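Local coordinates for protein phist (Plasmodium falciparum, PDB 4JLE) that binds the intracellular ATS domain of the virulence factor PfEMP1 through its PHIST domain and comigrates with it to knobs on the infected host cell, at the interface of chains A and B. Sequence-based numbering; all coordinates share one arbitrary frame. Chains: chain A/B, Phist.

Contact 1 and contact 2 lie side by side on one two-fold interface of this PHIST-domain dimer, their C-alpha centres about 12 Å apart, and together they combine strand pairing with helix packing. They share the chain A helix 117-165. Its first residue hydrogen-bonds in contact 1, where strand 114-116 meets strand 34-36 of chain B; the next turns pack against helices 21-28 and 37-72 in contact 2. Because the interface is symmetric, each contact recurs with the chains exchanged. The dimer is that of the deposited assembly and may not be the form present in the cell.

Contact 1: the interface of chains A and B. Residues chain A 115-117; chain B 33-34.
A:Arg117 meets the main chain of B:Glu33 and B:Phe34 with both its ends, a compact case of strand pairing extended by a side chain. A:Glu116 and B:Phe34 form an antiparallel beta bridge between strand 114-116 of one chain and strand 34-36 of the other, and A:Arg117 is the residue at which the chain A strand gives way to helix 117-165. Its backbone N donates to the carbonyl O of B:Glu33 at 2.8 Å, in a fairly straight bond of 161° at the hydrogen. As the amide of the first helical residue, this N-H is not used within the helix, so the partner chain supplies its acceptor.

The arginine side chain then turns toward the next carbonyl. A bend at its third torsion (chi3 -68°) brings the guanidinium alongside the B:Phe34 backbone, where NH2 donates to the carbonyl O of B:Phe34 at 3.0 Å. This second bond is more bent, and the acceptor lies out of the guanidinium plane, while the donor is itself tilted from the carbonyl plane. One residue thus grips successive carbonyls at the start of the partner strand, those of the loop residue B:Glu33 and the strand residue B:Phe34, which may help set the register of the pairing.

The B:Phe34 ring swings away from that grip. With CG anti to its carbonyl carbon, the ring rises by the chain A strand, and its CD1 edge atom lies 4.1 Å from CA of A:Glu116, a loose apolar contact.

A:Glu116 is poorly ordered, so little should rest on its carboxylate. As modelled, its side chain crosses that of B:Glu33 obliquely, with the two carboxylate planes 69° apart; such a pairing of acids would probably be unfavourable if both were charged. Nearer the backbone, CB of A:Arg117 sits 3.6 Å from the carbonyl O of B:Glu33.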
# COMPACT_ATOMS: atom_id res chain seq x y z
N CYS A 115 -5.86 11.92 -26.44
CA CYS A 115 -5.31 13.07 -25.74
C CYS A 115 -4.21 13.70 -26.60
O CYS A 115 -3.51 12.99 -27.33
CB CYS A 115 -4.78 12.65 -24.37
SG CYS A 115 -4.11 14.02 -23.40
N GLU A 116 -4.03 15.01 -26.48
CA GLU A 116 -2.93 15.71 -27.15
C GLU A 116 -1.61 15.16 -26.58
O GLU A 116 -1.45 15.16 -25.35
CB GLU A 116 -3.04 17.24 -26.94
CG GLU A 116 -2.27 18.04 -27.97
CD GLU A 116 -1.90 19.48 -27.64
OE1 GLU A 116 -1.97 19.88 -26.46
OE2 GLU A 116 -1.50 20.21 -28.59
N ARG A 117 -0.72 14.65 -27.43
CA ARG A 117 0.55 14.05 -26.97
C ARG A 117 1.41 15.04 -26.13
O ARG A 117 2.04 14.61 -25.17
CB ARG A 117 1.37 13.52 -28.16
CG ARG A 117 2.39 12.45 -27.73
CD ARG A 117 3.10 11.82 -28.92
NE ARG A 117 2.18 11.02 -29.73
CZ ARG A 117 2.07 9.70 -29.65
NH1 ARG A 117 2.86 9.01 -28.85
NH2 ARG A 117 1.18 9.06 -30.40
N GLU B 33 0.47 14.24 -33.16
CA GLU B 33 -0.16 15.24 -32.31
C GLU B 33 -0.97 14.64 -31.16
O GLU B 33 -1.08 15.24 -30.09
CB GLU B 33 -1.07 16.18 -33.11
CG GLU B 33 -0.82 17.63 -32.72
CD GLU B 33 -2.03 18.52 -32.62
OE1 GLU B 33 -2.49 19.00 -33.68
OE2 GLU B 33 -2.51 18.76 -31.48
N PHE B 34 -1.60 13.50 -31.42
CA PHE B 34 -2.44 12.86 -30.46
C PHE B 34 -1.89 11.52 -30.08
O PHE B 34 -1.13 10.93 -30.84
CB PHE B 34 -3.89 12.73 -30.98
CG PHE B 34 -4.51 14.05 -31.40
CD1 PHE B 34 -5.15 14.85 -30.48
CD2 PHE B 34 -4.42 14.49 -32.72
CE1 PHE B 34 -5.69 16.09 -30.86
CE2 PHE B 34 -4.95 15.72 -33.09
CZ PHE B 34 -5.57 16.52 -32.16

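Contact 2: the interface of chains A and B. Residues chain A 120-121, 124, 128; chain B 28, 43-44, 47.
A:Phe120 meets B:Phe44 ring against ring, and around that aromatic pair aliphatic branches fit together in the manner typical of helix-bundle interfaces. The two phenylalanines come from opposite directions and pack edge to face, with centroids 5.4 Å apart and planes turned 73°. The rim of A:Phe120 points at one face of B:Phe44, off centre, and its CE1 comes within 3.5 Å of B:Phe44 CE2. The A:Phe120 side chain has CG opposite the backbone N (chi1 176°), which carries the ring off helix 117-165 toward helix 37-72 of the partner.

Aliphatic packing fills in the rest. The CD1 methyl of B:Ile43 touches A:Phe120 CE2 at 3.4 Å, while its CG2 methyl faces A:Leu124. Of the two A:Leu124 methyls, CD1 faces helix 37-72, near B:Ile43, B:Phe44 and B:Val47, whereas CD2 bridges two helices, reaching B:Ile28 CG1 at 3.5 Å and also meeting B:Ile43 CG2. B:Ile28, at the end of helix 21-28, is thereby held against chain A, its side chain crossing that of A:Leu124 at about a right angle.

Lysines border B:Ile28 in different ways. The extended A:Lys128 brings its NZ amine to 4.3 Å from B:Ile28 CD1, a distant approach, whereas A:Lys121 uses its hydrocarbon stem, laying CG 3.7 Å from B:Ile28 CG2.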
# COMPACT_ATOMS: atom_id res chain seq x y z
N PHE A 120 0.11 15.08 -22.62
CA PHE A 120 0.43 13.80 -22.01
C PHE A 120 1.90 13.78 -21.56
O PHE A 120 2.18 13.35 -20.45
CB PHE A 120 0.16 12.65 -22.99
CG PHE A 120 0.56 11.31 -22.44
CD1 PHE A 120 -0.22 10.66 -21.48
CD2 PHE A 120 1.75 10.70 -22.84
CE1 PHE A 120 0.18 9.44 -20.93
CE2 PHE A 120 2.14 9.47 -22.31
CZ PHE A 120 1.35 8.84 -21.36
N LYS A 121 2.82 14.27 -22.40
CA LYS A 121 4.25 14.38 -22.16
C LYS A 121 4.52 15.32 -20.97
O LYS A 121 5.37 15.00 -20.13
CB LYS A 121 4.92 14.89 -23.45
CG LYS A 121 6.42 14.73 -23.52
CD LYS A 121 6.96 15.09 -24.89
CE LYS A 121 8.30 15.79 -24.78
NZ LYS A 121 9.41 14.90 -24.31
N LEU A 124 3.39 13.49 -17.76
CA LEU A 124 4.38 12.44 -17.56
C LEU A 124 5.68 12.99 -16.98
O LEU A 124 6.22 12.39 -16.08
CB LEU A 124 4.64 11.75 -18.90
CG LEU A 124 5.22 10.36 -18.86
CD1 LEU A 124 4.26 9.33 -18.21
CD2 LEU A 124 5.55 9.93 -20.26
N LYS A 128 7.14 11.97 -13.21
CA LYS A 128 8.52 11.50 -13.07
C LYS A 128 9.33 12.36 -12.06
O LYS A 128 10.00 11.78 -11.21
CB LYS A 128 9.26 11.46 -14.42
CG LYS A 128 8.81 10.32 -15.31
CD LYS A 128 9.78 10.10 -16.50
CE LYS A 128 9.32 9.00 -17.43
NZ LYS A 128 10.34 8.70 -18.47
N ILE B 28 6.74 8.51 -26.25
CA ILE B 28 6.72 9.83 -25.60
C ILE B 28 7.12 10.92 -26.61
O ILE B 28 6.40 11.92 -26.75
CB ILE B 28 7.63 9.86 -24.34
CG1 ILE B 28 7.11 8.94 -23.23
CG2 ILE B 28 7.82 11.30 -23.79
CD1 ILE B 28 8.23 8.53 -22.18
N ILE B 43 2.36 3.15 -21.48
CA ILE B 43 3.35 4.03 -20.86
C ILE B 43 3.14 4.08 -19.33
O ILE B 43 4.12 4.01 -18.59
CB ILE B 43 3.35 5.47 -21.50
CG1 ILE B 43 3.87 5.44 -22.95
CG2 ILE B 43 4.21 6.46 -20.68
CD1 ILE B 43 3.52 6.70 -23.79
N PHE B 44 1.88 4.16 -18.86
CA PHE B 44 1.63 4.23 -17.43
C PHE B 44 1.98 2.91 -16.75
O PHE B 44 2.48 2.95 -15.64
CB PHE B 44 0.20 4.70 -17.11
CG PHE B 44 0.00 6.20 -17.21
CD1 PHE B 44 0.86 7.08 -16.54
CD2 PHE B 44 -1.06 6.74 -17.93
CE1 PHE B 44 0.67 8.47 -16.62
CE2 PHE B 44 -1.27 8.12 -17.98
CZ PHE B 44 -0.39 8.98 -17.34
N VAL B 47 5.75 2.85 -16.40
CA VAL B 47 6.14 3.86 -15.41
C VAL B 47 5.78 3.36 -14.00
O VAL B 47 6.63 3.45 -13.12
CB VAL B 47 5.53 5.26 -15.74
CG1 VAL B 47 5.56 6.21 -14.54
CG2 VAL B 47 6.24 5.87 -16.93